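Local coordinates for protein ATP-dependent helicase FUN30 (Saccharomyces cerevisiae S288c, PDB 5GN1) that remodels nucleosomes at the cost of ATP, promotes DNA end resection at double-strand breaks and is required for heterochromatin organization, through an ATPase domain whose C-terminal part forms this chain, at residues Lys124-Met129 with Tyr147-Met152; Lys204-Ser209 with Asn274-Phe279; Asp226-Arg231 with Asp251-Ile256. All coordinates share one frame; numbering follows the deposited sequence. Where two conformers were deposited one is given.

Contact 1 (Lys124-Met129 with Tyr147-Met152); sequences KIITKM and YIKEDM
Lys149 makes the polar link between the two helices, its ammonium donating a hydrogen bond to the hydroxyl of Thr127, with NZ 2.7 Å from OG1. CG of Lys149 is anti to the backbone N (chi1 -172°), and from there the chain passes Thr127 obliquely, CD lying 3.8 Å from Thr127 CA. The hydroxyl oxygen stands beside the Thr127 backbone N and also bonds to the carbonyl oxygen of Asp123, one turn earlier in the same helix. That second bond helps fix the rotation of the group that receives the lysine.

Helices 123-133 and 145-153 form a helix pair in a helical region that lies in the chain between strands 49-56 and 205-209 of the parallel sheet; the axes of the two segments run at 138° to each other and approach to 9.0 Å, and Thr127 and Lys149 have the nearest CA atoms.

Apolar contacts fill the remainder of the interface. Ile126 meets the aliphatic stem of Lys149 at about a right angle, CG1 4.0 Å from CG, while its CD1 comes within 3.8 Å of Lys149 O. Against Met152 the same isoleucine slides past in the opposite direction, CB to CB at 4.0 Å. The Met152 chain is extended beyond CG, and its terminal CE reaches CB of Met129 at 3.9 Å. Leu160 and Leu163 of helix 157-166 also touch Met152, and Cys164 touches Met129.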
loop_
_atom_site.group_PDB
_atom_site.type_symbol
_atom_site.label_atom_id
_atom_site.label_comp_id
_atom_site.label_asym_id
_atom_site.label_seq_id
_atom_site.Cartn_x
_atom_site.Cartn_y
_atom_site.Cartn_z
ATOM N N LYS A 124 6.624 13.679 20.045
ATOM C CA LYS A 124 6.213 13.773 21.441
ATOM C C LYS A 124 5.492 12.479 21.840
ATOM O O LYS A 124 5.591 12.029 22.982
ATOM C CB LYS A 124 5.461 15.082 21.690
ATOM C CG LYS A 124 6.207 16.326 21.239
ATOM C CD LYS A 124 7.172 16.809 22.310
ATOM C CE LYS A 124 7.645 18.227 22.029
ATOM N NZ LYS A 124 8.795 18.610 22.893
ATOM N N ILE A 125 4.824 11.871 20.878
ATOM C CA ILE A 125 4.094 10.621 21.078
ATOM C C ILE A 125 4.982 9.374 21.268
ATOM O O ILE A 125 4.693 8.580 22.162
ATOM C CB ILE A 125 3.124 10.371 19.914
ATOM C CG1 ILE A 125 2.243 11.609 19.683
ATOM C CG2 ILE A 125 2.281 9.136 20.173
ATOM C CD1 ILE A 125 1.751 12.239 20.957
ATOM N N ILE A 126 6.023 9.185 20.451
ATOM C CA ILE A 126 6.853 8.018 20.613
ATOM C C ILE A 126 7.760 8.101 21.811
ATOM O O ILE A 126 8.152 7.091 22.378
ATOM C CB ILE A 126 7.582 7.677 19.321
ATOM C CG1 ILE A 126 8.500 8.788 18.934
ATOM C CG2 ILE A 126 6.590 7.416 18.212
ATOM C CD1 ILE A 126 9.279 8.466 17.698
ATOM N N THR A 127 8.077 9.322 22.213
ATOM C CA THR A 127 8.919 9.502 23.377
ATOM C C THR A 127 8.211 8.872 24.543
ATOM O O THR A 127 8.773 8.064 25.218
ATOM C CB THR A 127 9.152 10.972 23.645
ATOM O OG1 THR A 127 9.917 11.535 22.591
ATOM C CG2 THR A 127 9.880 11.156 24.911
ATOM N N LYS A 128 6.937 9.156 24.717
ATOM C CA LYS A 128 6.195 8.560 25.820
ATOM C C LYS A 128 6.013 7.058 25.638
ATOM O O LYS A 128 5.973 6.323 26.630
ATOM C CB LYS A 128 4.835 9.253 25.982
ATOM C CG LYS A 128 4.863 10.783 25.830
ATOM C CD LYS A 128 5.980 11.459 26.661
ATOM C CE LYS A 128 6.642 12.599 25.875
ATOM N NZ LYS A 128 7.670 13.371 26.658
ATOM N N MET A 129 5.892 6.573 24.394
ATOM C CA MET A 129 5.729 5.133 24.182
ATOM C C MET A 129 7.035 4.385 24.428
ATOM O O MET A 129 7.028 3.237 24.894
ATOM C CB MET A 129 5.243 4.845 22.759
ATOM C CG MET A 129 3.909 5.441 22.399
ATOM S SD MET A 129 3.593 5.273 20.629
ATOM C CE MET A 129 3.621 3.498 20.470
ATOM N N TYR A 147 17.180 4.118 22.067
ATOM C CA TYR A 147 17.212 3.025 21.102
ATOM C C TYR A 147 15.802 2.635 20.657
ATOM O O TYR A 147 15.524 2.599 19.453
ATOM C CB TYR A 147 17.963 1.807 21.676
ATOM C CG TYR A 147 19.484 1.977 21.748
ATOM C CD1 TYR A 147 20.091 3.187 21.419
ATOM C CD2 TYR A 147 20.311 0.918 22.126
ATOM C CE1 TYR A 147 21.467 3.346 21.486
ATOM C CE2 TYR A 147 21.697 1.067 22.186
ATOM C CZ TYR A 147 22.264 2.283 21.860
ATOM O OH TYR A 147 23.628 2.454 21.910
ATOM N N ILE A 148 14.903 2.356 21.607
ATOM C CA ILE A 148 13.526 2.027 21.239
ATOM C C ILE A 148 12.861 3.203 20.534
ATOM O O ILE A 148 12.061 3.019 19.606
ATOM C CB ILE A 148 12.725 1.589 22.474
ATOM C CG1 ILE A 148 13.413 0.398 23.112
ATOM C CG2 ILE A 148 11.272 1.297 22.122
ATOM C CD1 ILE A 148 13.202 -0.830 22.325
ATOM N N LYS A 149 13.180 4.427 20.960
ATOM C CA LYS A 149 12.546 5.594 20.359
ATOM C C LYS A 149 13.081 5.842 18.959
ATOM O O LYS A 149 12.332 6.253 18.065
ATOM C CB LYS A 149 12.749 6.828 21.239
ATOM C CG LYS A 149 11.961 8.036 20.768
ATOM C CD LYS A 149 12.252 9.282 21.594
ATOM C CE LYS A 149 12.222 10.533 20.720
ATOM N NZ LYS A 149 12.421 11.783 21.510
ATOM N N GLU A 150 14.376 5.607 18.743
ATOM C CA GLU A 150 14.903 5.685 17.388
ATOM C C GLU A 150 14.253 4.640 16.490
ATOM O O GLU A 150 13.946 4.923 15.329
ATOM C CB GLU A 150 16.418 5.516 17.391
ATOM C CG GLU A 150 17.085 6.028 16.127
ATOM C CD GLU A 150 18.572 5.729 16.093
ATOM O OE1 GLU A 150 19.042 4.963 16.966
ATOM O OE2 GLU A 150 19.266 6.265 15.199
ATOM N N ASP A 151 14.048 3.423 17.009
ATOM C CA ASP A 151 13.344 2.390 16.254
ATOM C C ASP A 151 11.935 2.845 15.895
ATOM O O ASP A 151 11.490 2.687 14.752
ATOM C CB ASP A 151 13.286 1.084 17.054
ATOM C CG ASP A 151 14.570 0.257 16.950
ATOM O OD1 ASP A 151 15.572 0.747 16.377
ATOM O OD2 ASP A 151 14.576 -0.880 17.464
ATOM N N MET A 152 11.213 3.398 16.873
ATOM C CA MET A 152 9.858 3.883 16.625
ATOM C C MET A 152 9.836 5.020 15.612
ATOM O O MET A 152 8.925 5.093 14.783
ATOM C CB MET A 152 9.218 4.326 17.934
ATOM C CG MET A 152 8.804 3.182 18.829
ATOM S SD MET A 152 8.251 3.799 20.435
ATOM C CE MET A 152 7.698 2.294 21.187
#

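Contact 2 (Lys204-Ser209 with Asn274-Phe279); sequences KVLIFS and NNVIIF
Adjacent parallel strands in the central sheet of the RecA-like C-terminal helicase lobe, 205-209 and 275-278, pair in register here, with Leu206 beside Val276, Ile207 beside Ile277 and Phe208 beside Ile278. The backbone ladder alternates between the strands. Leu206 N donates to Asn275 O, Ile277 N to Leu206 O at 2.8 Å, Phe208 N to Ile277 O, and Phe279 N to Phe208 O at 2.8 Å.

At the start of the pair the Asn275 carboxamide extends the ladder: ND2 donates to Lys204 O over 3.1 Å in a nearly straight bond (166° at the hydrogen), the acceptor close to the amide plane. The same nitrogen also donates to Glu203 OE1, so two acceptors hold the amide. An alanine here would probably leave Lys204 O without this side-chain donor and Glu203 OE1 without this amide donor. Nearby, a water accepts from Lys204 N and donates to Asn274 OD1, while Asn274 ND2 donates to Glu303 O.

One face of the sheet carries Val205, Asn275, Ile207 and Ile277. CG2 of Val205, anti to its backbone N, meets Ile277 CG1 at 3.7 Å, and Leu190, Leu193 and Leu194 of helix 185-200 pack on Ile277. The other face carries Leu206, Val276, Phe208 and Ile278. There the Phe208 ring takes Val276 at its edge, near the ring plane, with CG1 3.8 Å from CD2, while Ile278 CD1 comes obliquely to that same CD2 at 4.2 Å.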
loop_
_atom_site.group_PDB
_atom_site.type_symbol
_atom_site.label_atom_id
_atom_site.label_comp_id
_atom_site.label_asym_id
_atom_site.label_seq_id
_atom_site.Cartn_x
_atom_site.Cartn_y
_atom_site.Cartn_z
ATOM N N LYS A 204 -17.890 -12.267 -5.745
ATOM C CA LYS A 204 -16.619 -12.280 -5.045
ATOM C C LYS A 204 -15.603 -11.419 -5.791
ATOM O O LYS A 204 -15.785 -11.084 -6.965
ATOM C CB LYS A 204 -16.107 -13.707 -4.896
ATOM C CG LYS A 204 -17.053 -14.607 -4.109
ATOM C CD LYS A 204 -16.272 -15.724 -3.457
ATOM C CE LYS A 204 -17.162 -16.575 -2.559
ATOM N NZ LYS A 204 -16.364 -17.375 -1.578
ATOM N N VAL A 205 -14.523 -11.064 -5.099
ATOM C CA VAL A 205 -13.561 -10.110 -5.639
ATOM C C VAL A 205 -12.167 -10.442 -5.115
ATOM O O VAL A 205 -12.003 -10.842 -3.958
ATOM C CB VAL A 205 -13.970 -8.652 -5.306
ATOM C CG1 VAL A 205 -14.063 -8.417 -3.786
ATOM C CG2 VAL A 205 -13.016 -7.650 -5.975
ATOM N N LEU A 206 -11.165 -10.277 -5.986
ATOM C CA LEU A 206 -9.752 -10.297 -5.603
ATOM C C LEU A 206 -9.233 -8.866 -5.507
ATOM O O LEU A 206 -9.474 -8.060 -6.409
ATOM C CB LEU A 206 -8.906 -11.056 -6.623
ATOM C CG LEU A 206 -9.457 -12.399 -7.105
ATOM C CD1 LEU A 206 -8.517 -13.021 -8.135
ATOM C CD2 LEU A 206 -9.680 -13.304 -5.899
ATOM N N ILE A 207 -8.521 -8.554 -4.426
ATOM C CA ILE A 207 -7.873 -7.248 -4.267
ATOM C C ILE A 207 -6.363 -7.466 -4.248
ATOM O O ILE A 207 -5.856 -8.238 -3.425
ATOM C CB ILE A 207 -8.336 -6.520 -2.998
ATOM C CG1 ILE A 207 -9.862 -6.485 -2.943
ATOM C CG2 ILE A 207 -7.774 -5.078 -2.985
ATOM C CD1 ILE A 207 -10.428 -5.816 -1.698
ATOM N N PHE A 208 -5.647 -6.792 -5.156
ATOM C CA PHE A 208 -4.196 -6.914 -5.276
ATOM C C PHE A 208 -3.499 -5.618 -4.871
ATOM O O PHE A 208 -3.958 -4.526 -5.224
ATOM C CB PHE A 208 -3.788 -7.240 -6.716
ATOM C CG PHE A 208 -4.129 -8.619 -7.140
ATOM C CD1 PHE A 208 -3.288 -9.670 -6.839
ATOM C CD2 PHE A 208 -5.292 -8.867 -7.862
ATOM C CE1 PHE A 208 -3.606 -10.966 -7.237
ATOM C CE2 PHE A 208 -5.612 -10.150 -8.273
ATOM C CZ PHE A 208 -4.769 -11.201 -7.962
ATOM N N SER A 209 -2.364 -5.740 -4.171
ATOM C CA SER A 209 -1.516 -4.590 -3.884
ATOM C C SER A 209 -0.050 -4.982 -3.980
ATOM O O SER A 209 0.332 -6.106 -3.644
ATOM C CB SER A 209 -1.773 -3.995 -2.486
ATOM O OG SER A 209 -0.900 -2.895 -2.257
ATOM N N ASN A 274 -15.158 -13.163 -10.019
ATOM C CA ASN A 274 -15.146 -12.559 -11.352
ATOM C C ASN A 274 -14.941 -11.049 -11.294
ATOM O O ASN A 274 -15.251 -10.349 -12.265
ATOM C CB ASN A 274 -16.413 -12.909 -12.153
ATOM C CG ASN A 274 -17.679 -12.294 -11.583
ATOM O OD1 ASN A 274 -17.960 -12.401 -10.392
ATOM N ND2 ASN A 274 -18.474 -11.665 -12.451
ATOM N N ASN A 275 -14.404 -10.539 -10.177
ATOM C CA ASN A 275 -14.041 -9.138 -10.036
ATOM C C ASN A 275 -12.625 -9.042 -9.500
ATOM O O ASN A 275 -12.206 -9.857 -8.675
ATOM C CB ASN A 275 -14.990 -8.389 -9.111
ATOM C CG ASN A 275 -16.416 -8.437 -9.607
ATOM O OD1 ASN A 275 -16.843 -7.581 -10.386
ATOM N ND2 ASN A 275 -17.157 -9.439 -9.164
ATOM N N VAL A 276 -11.893 -8.041 -9.981
ATOM C CA VAL A 276 -10.512 -7.819 -9.585
ATOM C C VAL A 276 -10.337 -6.324 -9.354
ATOM O O VAL A 276 -10.718 -5.517 -10.206
ATOM C CB VAL A 276 -9.517 -8.333 -10.648
ATOM C CG1 VAL A 276 -8.089 -7.936 -10.245
ATOM C CG2 VAL A 276 -9.616 -9.854 -10.797
ATOM N N ILE A 277 -9.798 -5.958 -8.194
ATOM C CA ILE A 277 -9.481 -4.579 -7.867
ATOM C C ILE A 277 -7.976 -4.485 -7.721
ATOM O O ILE A 277 -7.383 -5.191 -6.894
ATOM C CB ILE A 277 -10.186 -4.113 -6.588
ATOM C CG1 ILE A 277 -11.703 -4.244 -6.749
ATOM C CG2 ILE A 277 -9.796 -2.677 -6.268
ATOM C CD1 ILE A 277 -12.455 -3.841 -5.523
ATOM N N ILE A 278 -7.360 -3.635 -8.540
ATOM C CA ILE A 278 -5.930 -3.354 -8.463
ATOM C C ILE A 278 -5.820 -2.131 -7.565
ATOM O O ILE A 278 -6.155 -1.017 -7.981
ATOM C CB ILE A 278 -5.324 -3.101 -9.846
ATOM C CG1 ILE A 278 -5.626 -4.262 -10.789
ATOM C CG2 ILE A 278 -3.811 -2.901 -9.750
ATOM C CD1 ILE A 278 -4.958 -5.530 -10.386
ATOM N N PHE A 279 -5.420 -2.338 -6.303
ATOM C CA PHE A 279 -5.437 -1.213 -5.375
ATOM C C PHE A 279 -4.382 -0.186 -5.756
ATOM O O PHE A 279 -4.587 1.020 -5.565
ATOM C CB PHE A 279 -5.238 -1.699 -3.946
ATOM C CG PHE A 279 -5.560 -0.667 -2.897
ATOM C CD1 PHE A 279 -6.865 -0.497 -2.446
ATOM C CD2 PHE A 279 -4.556 0.123 -2.347
ATOM C CE1 PHE A 279 -7.166 0.455 -1.479
ATOM C CE2 PHE A 279 -4.846 1.066 -1.365
ATOM C CZ PHE A 279 -6.154 1.229 -0.931
HETATM O O HOH W 1 -17.810 -13.828 -8.200
#

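Contact 3 (Asp226-Arg231 with Asp251-Ile256); sequences DYKFLR and DKDIPI
Lys228 lies against a type I turn from Asp251 to Ile254 that follows helix 241-250. Asp251, which opens the turn, takes the Asp253 backbone N on OD1 in an Asx turn, and its OD2 receives a bond from a water that accepts from Lys228 NZ. Asp253 OD2 and Lys228 NZ are modelled as a salt bridge, at a separation of 2.4 Å that is too short to be reliable; the extended lysine crosses the aspartate at about a right angle, and its CD lies 3.3 Å from the Asp253 carbonyl oxygen. A second water accepts from Lys228 N and donates to that oxygen.

Ile254 places CG2, anti to its backbone N, 3.9 Å from Phe229 CA and 4.1 Å from Leu230 CG. Pro255 sets CD 3.2 Å from Lys228 O. Ile256 then packs on two residues, CD1 at 3.8 Å from Tyr227 CB and CB at 3.9 Å from Phe229 CB, and its carbonyl oxygen accepts from Leu230 N at 3.0 Å. This bond and the Phe229–Ile256 bridge begin the parallel pairing of strands 229-232 and 256-260, joined through helix 241-250 in the beta-alpha-beta arrangement of a RecA-like lobe.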
loop_
_atom_site.group_PDB
_atom_site.type_symbol
_atom_site.label_atom_id
_atom_site.label_comp_id
_atom_site.label_asym_id
_atom_site.label_seq_id
_atom_site.Cartn_x
_atom_site.Cartn_y
_atom_site.Cartn_z
ATOM N N ASP A 226 -17.300 -5.172 7.767
ATOM C CA ASP A 226 -17.998 -6.424 8.040
ATOM C C ASP A 226 -17.968 -7.376 6.842
ATOM O O ASP A 226 -18.903 -8.153 6.633
ATOM C CB ASP A 226 -19.443 -6.159 8.488
ATOM C CG ASP A 226 -20.049 -7.335 9.232
ATOM O OD1 ASP A 226 -19.284 -8.075 9.895
ATOM O OD2 ASP A 226 -21.285 -7.521 9.144
ATOM N N TYR A 227 -16.894 -7.339 6.055
ATOM C CA TYR A 227 -16.679 -8.296 4.971
ATOM C C TYR A 227 -15.633 -9.315 5.406
ATOM O O TYR A 227 -14.495 -8.939 5.713
ATOM C CB TYR A 227 -16.201 -7.601 3.696
ATOM C CG TYR A 227 -17.144 -6.598 3.060
ATOM C CD1 TYR A 227 -18.493 -6.869 2.890
ATOM C CD2 TYR A 227 -16.660 -5.383 2.593
ATOM C CE1 TYR A 227 -19.343 -5.932 2.282
ATOM C CE2 TYR A 227 -17.485 -4.463 1.985
ATOM C CZ TYR A 227 -18.826 -4.732 1.836
ATOM O OH TYR A 227 -19.620 -3.772 1.233
ATOM N N LYS A 228 -15.995 -10.595 5.393
ATOM C CA LYS A 228 -14.997 -11.643 5.593
ATOM C C LYS A 228 -14.003 -11.671 4.435
ATOM O O LYS A 228 -14.342 -11.378 3.285
ATOM C CB LYS A 228 -15.656 -13.025 5.726
ATOM C CG LYS A 228 -16.603 -13.190 6.915
ATOM C CD LYS A 228 -17.308 -14.567 6.861
ATOM C CE LYS A 228 -18.511 -14.651 7.804
ATOM N NZ LYS A 228 -19.301 -15.934 7.624
ATOM N N PHE A 229 -12.761 -12.043 4.742
ATOM C CA PHE A 229 -11.719 -12.051 3.729
ATOM C C PHE A 229 -10.698 -13.128 4.064
ATOM O O PHE A 229 -10.621 -13.610 5.195
ATOM C CB PHE A 229 -11.033 -10.674 3.623
ATOM C CG PHE A 229 -10.222 -10.315 4.844
ATOM C CD1 PHE A 229 -10.823 -9.692 5.931
ATOM C CD2 PHE A 229 -8.872 -10.635 4.912
ATOM C CE1 PHE A 229 -10.097 -9.399 7.068
ATOM C CE2 PHE A 229 -8.126 -10.336 6.044
ATOM C CZ PHE A 229 -8.740 -9.727 7.127
ATOM N N LEU A 230 -9.915 -13.508 3.057
ATOM C CA LEU A 230 -8.711 -14.310 3.215
ATOM C C LEU A 230 -7.551 -13.558 2.589
ATOM O O LEU A 230 -7.746 -12.616 1.807
ATOM C CB LEU A 230 -8.849 -15.689 2.555
ATOM C CG LEU A 230 -9.984 -16.567 3.088
ATOM C CD1 LEU A 230 -10.421 -17.577 2.018
ATOM C CD2 LEU A 230 -9.562 -17.280 4.378
ATOM N N ARG A 231 -6.338 -13.993 2.921
ATOM C CA ARG A 231 -5.141 -13.304 2.462
ATOM C C ARG A 231 -4.065 -14.297 2.055
ATOM O O ARG A 231 -3.877 -15.322 2.711
ATOM C CB ARG A 231 -4.605 -12.370 3.556
ATOM C CG ARG A 231 -3.171 -11.898 3.337
ATOM C CD ARG A 231 -2.821 -10.804 4.325
ATOM N NE ARG A 231 -1.477 -10.273 4.115
ATOM C CZ ARG A 231 -1.007 -9.198 4.745
ATOM N NH1 ARG A 231 -1.784 -8.558 5.607
ATOM N NH2 ARG A 231 0.232 -8.777 4.525
ATOM N N ASP A 251 -16.647 -21.568 0.822
ATOM C CA ASP A 251 -17.450 -20.711 1.695
ATOM C C ASP A 251 -18.017 -19.543 0.883
ATOM O O ASP A 251 -17.308 -18.579 0.581
ATOM C CB ASP A 251 -16.599 -20.220 2.859
ATOM C CG ASP A 251 -17.441 -19.700 4.030
ATOM O OD1 ASP A 251 -18.565 -19.194 3.798
ATOM O OD2 ASP A 251 -16.965 -19.802 5.178
ATOM N N LYS A 252 -19.309 -19.614 0.559
ATOM C CA LYS A 252 -19.964 -18.553 -0.202
ATOM C C LYS A 252 -20.031 -17.241 0.570
ATOM O O LYS A 252 -20.265 -16.184 -0.035
ATOM C CB LYS A 252 -21.379 -18.984 -0.599
ATOM C CG LYS A 252 -21.444 -20.070 -1.663
ATOM C CD LYS A 252 -20.944 -19.570 -3.010
ATOM C CE LYS A 252 -21.033 -20.674 -4.053
ATOM N NZ LYS A 252 -20.045 -20.481 -5.137
ATOM N N ASP A 253 -19.840 -17.278 1.889
ATOM C CA ASP A 253 -19.938 -16.083 2.715
ATOM C C ASP A 253 -18.600 -15.368 2.903
ATOM O O ASP A 253 -18.510 -14.475 3.756
ATOM C CB ASP A 253 -20.527 -16.441 4.083
ATOM C CG ASP A 253 -21.100 -15.234 4.816
ATOM O OD1 ASP A 253 -21.729 -14.368 4.162
ATOM O OD2 ASP A 253 -20.928 -15.165 6.058
ATOM N N ILE A 254 -17.560 -15.751 2.159
ATOM C CA ILE A 254 -16.286 -15.033 2.185
ATOM C C ILE A 254 -16.133 -14.323 0.848
ATOM O O ILE A 254 -15.711 -14.946 -0.136
ATOM C CB ILE A 254 -15.089 -15.959 2.437
ATOM C CG1 ILE A 254 -15.284 -16.784 3.707
ATOM C CG2 ILE A 254 -13.797 -15.137 2.580
ATOM C CD1 ILE A 254 -14.031 -17.596 4.097
ATOM N N PRO A 255 -16.454 -13.032 0.758
ATOM C CA PRO A 255 -16.505 -12.398 -0.564
ATOM C C PRO A 255 -15.151 -11.967 -1.104
ATOM O O PRO A 255 -15.049 -11.725 -2.315
ATOM C CB PRO A 255 -17.425 -11.191 -0.335
ATOM C CG PRO A 255 -17.195 -10.844 1.134
ATOM C CD PRO A 255 -17.045 -12.185 1.810
ATOM N N ILE A 256 -14.115 -11.876 -0.266
ATOM C CA ILE A 256 -12.900 -11.131 -0.601
ATOM C C ILE A 256 -11.665 -11.984 -0.364
ATOM O O ILE A 256 -11.524 -12.606 0.696
ATOM C CB ILE A 256 -12.777 -9.831 0.211
ATOM C CG1 ILE A 256 -13.959 -8.917 -0.069
ATOM C CG2 ILE A 256 -11.459 -9.106 -0.128
ATOM C CD1 ILE A 256 -13.900 -7.638 0.728
HETATM O O HOH W 2 -18.637 -11.593 4.673
HETATM O O HOH W 3 -17.580 -18.017 7.115
#

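Contact 1 closes first along the chain and stands apart, its centre about 37 Å from that of each of the others. It belongs to the helical region between strand 49-56 and the strands of the other two contacts. Contacts 2 and 3 share the six-stranded parallel sheet of the RecA-like lobe, their centres about 12 Å apart, and the chain traces both segments of contact 3 between the two strands of contact 2. Strand 256-260, between strands 205-209 and 229-232, carries the pairing from one to the other. Lys204 joins them, its NZ bonding to Asp251 O and Ile254 O, and Val205 N pairs with Pro255 O. Both thus hold neighbouring strands together, whereas contact 1 packs helices remote from them.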